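Local atomic coordinates of chitin binding domain (Burkholderia pseudomallei, PDB entry 3UAM), a protein that probably binds chitin and may cleave polysaccharide chains oxidatively, as lytic polysaccharide monooxygenases do. Residues 27-33 / 103-107; 116-120 / 175-179; 63-69 / 126-130. All blocks are in the same frame, centred on the assembly; numbering follows the deposited sequence.

Overall arrangement
All three contacts belong to one beta-sandwich domain. Interactions 1 and 3 reach the same mixed sheet on opposite sides of the chain's centre, their centres about 28 Å apart, whereas interaction 2 lies in the three-stranded sheet. Their chemistry differs: interaction 1 is aromatic and cation-pi packing, partly buried; interaction 2, also partly buried, is backbone pairing with a water-bridged outer side where Glu178 is exposed; interaction 3 is a buried set of salt bridges. Interaction 2 touches both others. Pro27 CD lies 3.7 Å from Ile116 CD1, and Tyr120 OH lies 3.0 Å from Trp129 NE1, a probable hydrogen bond that links the two sheets through the sandwich interior.

Interaction 1: residues 27-33 / 103-107; sequences PESRAVY and WQKHA
This is a partly buried contact, mainly of side chains, with one side-chain-to-backbone hydrogen bond, between the start of helix 30-36 and the chain leading into strand 106-108, a short strand parallel to 205-215 in the mixed sheet. Residues 27-29 are extended, with a cis peptide bond before Pro27, and the helix begins at Arg30. Ser29 is its N-cap: chi1 p brings OG within 3.2 Å of Val32 N, which donates to it. Residues 103-107 are extended throughout; the nearest CA pairs are Pro27-His106 (7.5 Å) and Arg30-Trp103 (7.3 Å). Arg30, with chi1 and chi2 t and chi3 m, lays its guanidinium flat on Trp103 (chi1 m), planes at 9°, with CZ 3.6 Å from the centroid of the five-membered ring. Arg30 CD sits 3.5 Å from the centroid of the Trp103 six-membered ring. His106 (chi1 m) donates from NE2 to Glu28 O at 2.7 Å and takes Pro27 CB on its face, 3.5 Å from the ring centroid. Tyr33 (chi1 m) runs nearly parallel to His106 but slid apart, centroids 5.2 Å apart, while Gln104 covers one Tyr33 face and water 1 joins Gln104 OE1 to Tyr33 O, 2.8 Å from each. Asp212 shares the Arg30 charge and Leu94 O takes a hydrogen bond from NH1, while the indole covers one face of the guanidinium.

Interaction 2: residues 116-120 / 175-179; sequences ISWSY and PQGET
Ile116 opens an extended segment of strand 113-121, the middle strand of the three-stranded sheet, and the end of its side chain leads away from 175-179 and packs on Phe183 and Tyr131. At Ser117 (chi1 m) the CA approaches Thr179 O at 3.3 Å in a CA-H...O contact, and OG shares water 2 with Glu178 OE1, 2.5 and 3.0 Å from the water respectively. Trp118 pairs with Thr179 as an antiparallel hydrogen-bonded pair, CA atoms 5.0 Å apart: Trp118 N donates to Thr179 O at 2.8 Å, and Thr179 N returns to Trp118 O at 3.0 Å. Both side chains emerge on the same sheet face, their CB atoms 4.0 Å apart, but the indole (chi1 m) swings off to give its NE1 to Tyr131. Ser119, chi1 t, points its OG to water 3 at 2.6 Å, and that water donates to Glu178 OE2 at 2.7 Å, so the extended Glu178 side chain spans two serines through two waters. Tyr120 (chi1 m) reaches back on the Trp118 face: its OH hydrogen-bonds Thr179 OG1 at 2.6 Å, and its CE2 packs 3.8 Å from Pro175 CB. Trp129 of the facing sheet also meets this hydroxyl. The loop 175-178 thus runs into edge strand 179-184 at an antiparallel pairing within the immunoglobulin-like beta-sandwich characteristic of AA10 enzymes.

Interaction 3: residues 63-69 / 126-130; sequences DPDAPDD and TRRWT
Two neighbouring arginines, Arg127 and Arg128, in segment 126-130 hold the acidic loop 63-69 through a buried group of salt bridges. The backbones stay apart, the closest CA pair being Ala66-Arg127 at 8.0 Å, so the side chains do the joining. The loop folds twice. Asp63 (chi1 t) makes an Asx turn, its OD1 accepting from Asp65 N at 2.9 Å and from Ala66 N at 3.0 Å; a type I turn from Ala66 to Asp69 follows, closed by Asp69 N to Ala66 O at 3.1 Å. In segment 126-130 the chain turns a corner at Arg127, and Arg127 and Arg128 both leave their CA atoms toward the loop. Arg128, chi1 p and chi2 t, meets Asp63 in a two-pronged bridge, NH1 to OD2 at 2.8 Å and NH2 to OD1 at 2.9 Å. The same NH2 also donates to Asp65 OD2 at 2.7 Å, while NE gives its hydrogen to water 4 at 2.9 Å, which in turn donates to Asp65 OD2 at 2.8 Å. Asp199 takes a further salt bridge from NH1. Arg127 (chi1 t, chi2 and chi3 p) grips Asp69 (chi1 m): Arg127 NE to Asp69 OD2 is 2.7 Å and Arg127 NH2 to Asp69 OD1 is 3.0 Å. Ala66 CB lies over the guanidinium face, 3.4 Å from Arg127 NE. Arg127 NH1 serves the carbonyls of Asn159 and Tyr161. The two arginines are thus shared among four carboxylates, Asp63, Asp65 and Asp199 around Arg128 and Asp69 on Arg127, and Asp63 OD1 ties the loop's own turn to its bond with the sheet.

Interaction 1: residues 27-33 / 103-107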
loop_
_atom_site.group_PDB
_atom_site.type_symbol
_atom_site.label_atom_id
_atom_site.label_comp_id
_atom_site.label_asym_id
_atom_site.label_seq_id
_atom_site.Cartn_x
_atom_site.Cartn_y
_atom_site.Cartn_z
ATOM N N PRO A 27 7.598 -9.469 -0.097
ATOM C CA PRO A 27 8.892 -9.042 0.403
ATOM C C PRO A 27 8.668 -7.995 1.484
ATOM O O PRO A 27 7.683 -7.263 1.416
ATOM C CB PRO A 27 9.565 -8.419 -0.816
ATOM C CG PRO A 27 8.484 -8.071 -1.751
ATOM C CD PRO A 27 7.355 -9.021 -1.477
ATOM N N GLU A 28 9.586 -7.912 2.441
ATOM C CA GLU A 28 9.415 -7.059 3.587
ATOM C C GLU A 28 9.181 -5.627 3.097
ATOM O O GLU A 28 9.961 -5.092 2.292
ATOM C CB GLU A 28 10.646 -7.095 4.498
ATOM C CG GLU A 28 10.859 -8.413 5.241
ATOM C CD GLU A 28 11.610 -9.478 4.434
ATOM O OE1 GLU A 28 11.754 -9.379 3.196
ATOM O OE2 GLU A 28 12.079 -10.441 5.070
ATOM N N SER A 29 8.124 -5.014 3.606
ATOM C CA SER A 29 7.844 -3.641 3.285
ATOM C C SER A 29 8.871 -2.760 4.011
ATOM O O SER A 29 9.574 -3.218 4.917
ATOM C CB SER A 29 6.418 -3.278 3.687
ATOM O OG SER A 29 6.305 -3.137 5.085
ATOM N N ARG A 30 8.950 -1.505 3.589
ATOM C CA ARG A 30 9.824 -0.548 4.228
ATOM C C ARG A 30 9.554 -0.498 5.730
ATOM O O ARG A 30 10.495 -0.482 6.528
ATOM C CB ARG A 30 9.635 0.826 3.600
ATOM C CG ARG A 30 10.520 1.907 4.178
ATOM C CD ARG A 30 10.187 3.253 3.596
ATOM N NE ARG A 30 10.476 3.348 2.160
ATOM C CZ ARG A 30 10.302 4.468 1.436
ATOM N NH1 ARG A 30 9.896 5.579 2.017
ATOM N NH2 ARG A 30 10.573 4.496 0.130
ATOM N N ALA A 31 8.276 -0.488 6.103
ATOM C CA ALA A 31 7.903 -0.374 7.517
ATOM C C ALA A 31 8.301 -1.640 8.281
ATOM O O ALA A 31 8.784 -1.544 9.415
ATOM C CB ALA A 31 6.424 -0.094 7.683
ATOM N N VAL A 32 8.106 -2.807 7.665
ATOM C CA VAL A 32 8.522 -4.090 8.284
ATOM C C VAL A 32 10.032 -4.094 8.555
ATOM O O VAL A 32 10.484 -4.517 9.628
ATOM C CB VAL A 32 8.116 -5.303 7.427
ATOM C CG1 VAL A 32 8.845 -6.578 7.864
ATOM C CG2 VAL A 32 6.606 -5.487 7.501
ATOM N N TYR A 33 10.813 -3.605 7.597
ATOM C CA TYR A 33 12.251 -3.528 7.807
ATOM C C TYR A 33 12.577 -2.564 8.954
ATOM O O TYR A 33 13.505 -2.813 9.711
ATOM C CB TYR A 33 12.972 -3.056 6.554
ATOM C CG TYR A 33 13.418 -4.098 5.565
ATOM C CD1 TYR A 33 13.906 -5.342 5.955
ATOM C CD2 TYR A 33 13.427 -3.790 4.219
ATOM C CE1 TYR A 33 14.357 -6.256 5.007
ATOM C CE2 TYR A 33 13.854 -4.688 3.280
ATOM C CZ TYR A 33 14.318 -5.908 3.671
ATOM O OH TYR A 33 14.766 -6.735 2.686
ATOM N N TRP A 103 17.128 3.485 2.091
ATOM C CA TRP A 103 16.246 2.362 2.391
ATOM C C TRP A 103 16.817 1.066 1.898
ATOM O O TRP A 103 17.448 1.031 0.843
ATOM C CB TRP A 103 14.895 2.568 1.757
ATOM C CG TRP A 103 14.222 3.815 2.225
ATOM C CD1 TRP A 103 13.938 4.951 1.495
ATOM C CD2 TRP A 103 13.749 4.104 3.579
ATOM N NE1 TRP A 103 13.307 5.876 2.280
ATOM C CE2 TRP A 103 13.169 5.438 3.530
ATOM C CE3 TRP A 103 13.714 3.399 4.759
ATOM C CZ2 TRP A 103 12.584 6.024 4.634
ATOM C CZ3 TRP A 103 13.137 4.000 5.875
ATOM C CH2 TRP A 103 12.594 5.283 5.817
ATOM N N GLN A 104 16.588 -0.011 2.653
ATOM C CA GLN A 104 17.017 -1.338 2.236
ATOM C C GLN A 104 16.129 -1.701 1.060
ATOM O O GLN A 104 14.917 -1.498 1.124
ATOM C CB GLN A 104 16.809 -2.358 3.353
ATOM C CG GLN A 104 17.686 -2.189 4.578
ATOM C CD GLN A 104 17.273 -3.157 5.683
ATOM O OE1 GLN A 104 16.770 -2.734 6.729
ATOM N NE2 GLN A 104 17.438 -4.455 5.436
ATOM N N LYS A 105 16.733 -2.211 -0.008
ATOM C CA LYS A 105 16.032 -2.439 -1.267
ATOM C C LYS A 105 16.136 -3.896 -1.684
ATOM O O LYS A 105 17.217 -4.468 -1.672
ATOM C CB LYS A 105 16.629 -1.552 -2.363
ATOM C CG LYS A 105 16.508 -0.051 -2.106
ATOM C CD LYS A 105 17.447 0.756 -2.987
ATOM C CE LYS A 105 17.479 2.232 -2.592
ATOM N NZ LYS A 105 18.008 2.533 -1.232
ATOM N N HIS A 106 15.027 -4.495 -2.072
ATOM C CA HIS A 106 15.022 -5.880 -2.541
ATOM C C HIS A 106 15.627 -5.992 -3.924
ATOM O O HIS A 106 15.198 -5.286 -4.860
ATOM C CB HIS A 106 13.587 -6.436 -2.565
ATOM C CG HIS A 106 12.945 -6.491 -1.215
ATOM N ND1 HIS A 106 13.211 -7.460 -0.340
ATOM C CD2 HIS A 106 12.057 -5.609 -0.575
ATOM C CE1 HIS A 106 12.526 -7.247 0.796
ATOM N NE2 HIS A 106 11.814 -6.109 0.650
ATOM N N ALA A 107 16.601 -6.886 -4.073
ATOM C CA ALA A 107 17.245 -7.120 -5.370
ATOM C C ALA A 107 16.245 -7.806 -6.297
ATOM O O ALA A 107 15.842 -8.929 -6.025
ATOM C CB ALA A 107 18.512 -7.974 -5.218
HETATM O O HOH W 1 15.882 -4.048 9.078
#

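Interaction 2: residues 116-120 / 175-179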
loop_
_atom_site.group_PDB
_atom_site.type_symbol
_atom_site.label_atom_id
_atom_site.label_comp_id
_atom_site.label_asym_id
_atom_site.label_seq_id
_atom_site.Cartn_x
_atom_site.Cartn_y
_atom_site.Cartn_z
ATOM N N ILE A 116 3.532 -11.432 -3.363
ATOM C CA ILE A 116 3.295 -10.506 -2.258
ATOM C C ILE A 116 2.431 -11.194 -1.212
ATOM O O ILE A 116 1.400 -11.817 -1.571
ATOM C CB ILE A 116 2.505 -9.267 -2.710
ATOM C CG1 ILE A 116 3.136 -8.612 -3.945
ATOM C CG2 ILE A 116 2.349 -8.269 -1.553
ATOM C CD1 ILE A 116 4.534 -8.097 -3.746
ATOM N N SER A 117 2.839 -11.115 0.059
ATOM C CA SER A 117 2.019 -11.618 1.144
ATOM C C SER A 117 1.634 -10.497 2.106
ATOM O O SER A 117 2.496 -9.836 2.680
ATOM C CB SER A 117 2.736 -12.718 1.930
ATOM O OG SER A 117 2.926 -13.898 1.160
ATOM N N TRP A 118 0.337 -10.333 2.299
ATOM C CA TRP A 118 -0.238 -9.521 3.396
ATOM C C TRP A 118 -0.578 -10.356 4.594
ATOM O O TRP A 118 -1.081 -11.469 4.447
ATOM C CB TRP A 118 -1.526 -8.875 2.958
ATOM C CG TRP A 118 -1.368 -7.783 1.950
ATOM C CD1 TRP A 118 -1.245 -7.904 0.565
ATOM C CD2 TRP A 118 -1.363 -6.347 2.210
ATOM N NE1 TRP A 118 -1.156 -6.673 -0.013
ATOM C CE2 TRP A 118 -1.204 -5.701 0.924
ATOM C CE3 TRP A 118 -1.458 -5.562 3.357
ATOM C CZ2 TRP A 118 -1.153 -4.320 0.805
ATOM C CZ3 TRP A 118 -1.410 -4.180 3.218
ATOM C CH2 TRP A 118 -1.256 -3.579 1.972
ATOM N N SER A 119 -0.317 -9.828 5.793
ATOM C CA SER A 119 -0.828 -10.411 7.030
ATOM C C SER A 119 -1.607 -9.337 7.772
ATOM O O SER A 119 -1.473 -8.148 7.474
ATOM C CB SER A 119 0.284 -10.957 7.901
ATOM O OG SER A 119 -0.247 -11.809 8.904
ATOM N N TYR A 120 -2.401 -9.776 8.739
ATOM C CA TYR A 120 -3.422 -8.953 9.349
ATOM C C TYR A 120 -3.609 -9.321 10.808
ATOM O O TYR A 120 -3.173 -10.374 11.275
ATOM C CB TYR A 120 -4.791 -9.151 8.648
ATOM C CG TYR A 120 -4.803 -9.036 7.145
ATOM C CD1 TYR A 120 -4.831 -7.788 6.513
ATOM C CD2 TYR A 120 -4.796 -10.171 6.342
ATOM C CE1 TYR A 120 -4.851 -7.683 5.142
ATOM C CE2 TYR A 120 -4.817 -10.078 4.963
ATOM C CZ TYR A 120 -4.848 -8.830 4.365
ATOM O OH TYR A 120 -4.886 -8.737 2.999
ATOM N N PRO A 175 -10.624 -11.246 4.385
ATOM C CA PRO A 175 -9.571 -12.267 4.394
ATOM C C PRO A 175 -9.675 -13.172 5.618
ATOM O O PRO A 175 -9.956 -12.689 6.717
ATOM C CB PRO A 175 -8.278 -11.452 4.463
ATOM C CG PRO A 175 -8.629 -10.119 3.891
ATOM C CD PRO A 175 -10.071 -9.883 4.261
ATOM N N GLN A 176 -9.479 -14.469 5.412
ATOM C CA GLN A 176 -9.483 -15.456 6.490
ATOM C C GLN A 176 -8.039 -15.847 6.864
ATOM O O GLN A 176 -7.801 -16.665 7.775
ATOM C CB GLN A 176 -10.290 -16.698 6.057
ATOM N N GLY A 177 -7.075 -15.250 6.178
ATOM C CA GLY A 177 -5.668 -15.530 6.416
ATOM C C GLY A 177 -4.836 -14.580 5.594
ATOM O O GLY A 177 -5.361 -13.613 5.038
ATOM N N GLU A 178 -3.541 -14.838 5.533
ATOM C CA GLU A 178 -2.654 -14.085 4.666
ATOM C C GLU A 178 -3.224 -14.006 3.248
ATOM O O GLU A 178 -3.717 -14.999 2.709
ATOM C CB GLU A 178 -1.273 -14.749 4.603
ATOM C CG GLU A 178 -0.406 -14.504 5.847
ATOM C CD GLU A 178 0.927 -15.228 5.782
ATOM O OE1 GLU A 178 1.294 -15.709 4.669
ATOM O OE2 GLU A 178 1.601 -15.341 6.826
ATOM N N THR A 179 -3.142 -12.820 2.659
ATOM C CA THR A 179 -3.473 -12.636 1.254
ATOM C C THR A 179 -2.190 -12.760 0.423
ATOM O O THR A 179 -1.225 -12.021 0.636
ATOM C CB THR A 179 -4.090 -11.260 0.996
ATOM O OG1 THR A 179 -5.198 -11.058 1.890
ATOM C CG2 THR A 179 -4.542 -11.138 -0.496
HETATM O O HOH W 2 3.312 -15.921 2.503
HETATM O O HOH W 3 0.947 -14.123 9.142
#

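Interaction 3: residues 63-69 / 126-130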
loop_
_atom_site.group_PDB
_atom_site.type_symbol
_atom_site.label_atom_id
_atom_site.label_comp_id
_atom_site.label_asym_id
_atom_site.label_seq_id
_atom_site.Cartn_x
_atom_site.Cartn_y
_atom_site.Cartn_z
ATOM N N ASP A 63 -16.639 4.982 -4.292
ATOM C CA ASP A 63 -15.863 3.939 -4.932
ATOM C C ASP A 63 -16.319 3.773 -6.402
ATOM O O ASP A 63 -17.505 3.654 -6.664
ATOM C CB ASP A 63 -16.025 2.648 -4.154
ATOM C CG ASP A 63 -15.040 1.585 -4.583
ATOM O OD1 ASP A 63 -15.257 0.983 -5.654
ATOM O OD2 ASP A 63 -14.064 1.347 -3.845
ATOM N N PRO A 64 -15.372 3.759 -7.356
ATOM C CA PRO A 64 -15.721 3.615 -8.777
ATOM C C PRO A 64 -16.395 2.271 -9.140
ATOM O O PRO A 64 -17.122 2.197 -10.127
ATOM C CB PRO A 64 -14.351 3.698 -9.473
ATOM C CG PRO A 64 -13.408 3.162 -8.480
ATOM C CD PRO A 64 -13.910 3.702 -7.154
ATOM N N ASP A 65 -16.160 1.218 -8.358
ATOM C CA ASP A 65 -16.735 -0.088 -8.656
ATOM C C ASP A 65 -17.925 -0.432 -7.775
ATOM O O ASP A 65 -18.835 -1.133 -8.231
ATOM C CB ASP A 65 -15.676 -1.166 -8.499
ATOM C CG ASP A 65 -14.528 -0.981 -9.449
ATOM O OD1 ASP A 65 -14.788 -1.074 -10.677
ATOM O OD2 ASP A 65 -13.386 -0.756 -8.969
ATOM N N ALA A 66 -17.936 0.069 -6.538
ATOM C CA ALA A 66 -18.933 -0.316 -5.544
ATOM C C ALA A 66 -19.664 0.906 -4.958
ATOM O O ALA A 66 -19.173 1.525 -4.014
ATOM C CB ALA A 66 -18.254 -1.132 -4.446
ATOM N N PRO A 67 -20.823 1.274 -5.536
ATOM C CA PRO A 67 -21.420 2.532 -5.144
ATOM C C PRO A 67 -21.837 2.634 -3.670
ATOM O O PRO A 67 -21.886 3.740 -3.152
ATOM C CB PRO A 67 -22.629 2.689 -6.092
ATOM C CG PRO A 67 -22.799 1.374 -6.779
ATOM C CD PRO A 67 -21.472 0.694 -6.728
ATOM N N ASP A 68 -22.115 1.525 -2.988
ATOM C CA ASP A 68 -22.544 1.621 -1.591
ATOM C C ASP A 68 -21.364 1.673 -0.588
ATOM O O ASP A 68 -21.575 1.887 0.611
ATOM C CB ASP A 68 -23.517 0.500 -1.241
ATOM C CG ASP A 68 -24.919 0.718 -1.835
ATOM O OD1 ASP A 68 -25.400 1.862 -1.858
ATOM O OD2 ASP A 68 -25.540 -0.258 -2.285
ATOM N N ASP A 69 -20.131 1.504 -1.076
ATOM C CA ASP A 69 -18.968 1.542 -0.200
ATOM C C ASP A 69 -18.845 2.923 0.441
ATOM O O ASP A 69 -19.291 3.921 -0.120
ATOM C CB ASP A 69 -17.673 1.171 -0.933
ATOM C CG ASP A 69 -17.422 -0.326 -0.983
ATOM O OD1 ASP A 69 -18.359 -1.119 -0.695
ATOM O OD2 ASP A 69 -16.273 -0.712 -1.359
ATOM N N THR A 126 -12.851 -5.998 2.601
ATOM C CA THR A 126 -11.922 -5.453 1.602
ATOM C C THR A 126 -12.567 -5.235 0.231
ATOM O O THR A 126 -13.162 -6.149 -0.313
ATOM C CB THR A 126 -10.763 -6.416 1.406
ATOM O OG1 THR A 126 -10.105 -6.624 2.656
ATOM C CG2 THR A 126 -9.767 -5.885 0.354
ATOM N N ARG A 127 -12.418 -4.042 -0.340
ATOM C CA ARG A 127 -12.864 -3.816 -1.714
ATOM C C ARG A 127 -11.816 -4.250 -2.722
ATOM O O ARG A 127 -12.138 -4.897 -3.693
ATOM C CB ARG A 127 -13.265 -2.355 -1.960
ATOM C CG ARG A 127 -13.831 -2.105 -3.350
ATOM C CD ARG A 127 -14.950 -3.078 -3.715
ATOM N NE ARG A 127 -16.036 -3.053 -2.745
ATOM C CZ ARG A 127 -16.959 -4.004 -2.601
ATOM N NH1 ARG A 127 -16.915 -5.104 -3.332
ATOM N NH2 ARG A 127 -17.900 -3.885 -1.667
ATOM N N ARG A 128 -10.562 -3.890 -2.482
ATOM C CA ARG A 128 -9.481 -4.214 -3.408
ATOM C C ARG A 128 -8.088 -4.114 -2.764
ATOM O O ARG A 128 -7.918 -3.563 -1.674
ATOM C CB ARG A 128 -9.554 -3.311 -4.646
ATOM C CG ARG A 128 -9.218 -1.851 -4.369
ATOM C CD ARG A 128 -9.223 -0.934 -5.599
ATOM N NE ARG A 128 -10.533 -0.861 -6.254
ATOM C CZ ARG A 128 -11.599 -0.248 -5.741
ATOM N NH1 ARG A 128 -11.542 0.330 -4.542
ATOM N NH2 ARG A 128 -12.739 -0.227 -6.419
ATOM N N TRP A 129 -7.110 -4.688 -3.468
ATOM C CA TRP A 129 -5.710 -4.432 -3.263
ATOM C C TRP A 129 -5.195 -3.939 -4.583
ATOM O O TRP A 129 -5.565 -4.463 -5.632
ATOM C CB TRP A 129 -4.960 -5.709 -2.946
ATOM C CG TRP A 129 -5.325 -6.388 -1.672
ATOM C CD1 TRP A 129 -4.650 -6.346 -0.455
ATOM C CD2 TRP A 129 -6.447 -7.287 -1.455
ATOM N NE1 TRP A 129 -5.266 -7.152 0.474
ATOM C CE2 TRP A 129 -6.347 -7.742 -0.060
ATOM C CE3 TRP A 129 -7.470 -7.773 -2.253
ATOM C CZ2 TRP A 129 -7.261 -8.625 0.487
ATOM C CZ3 TRP A 129 -8.389 -8.664 -1.689
ATOM C CH2 TRP A 129 -8.280 -9.073 -0.336
ATOM N N THR A 130 -4.338 -2.931 -4.538
ATOM C CA THR A 130 -3.804 -2.299 -5.726
ATOM C C THR A 130 -2.287 -2.193 -5.559
ATOM O O THR A 130 -1.801 -1.979 -4.429
ATOM C CB THR A 130 -4.366 -0.881 -5.909
ATOM O OG1 THR A 130 -5.787 -0.939 -6.127
ATOM C CG2 THR A 130 -3.752 -0.272 -7.143
HETATM O O HOH W 4 -10.704 -1.535 -9.084
#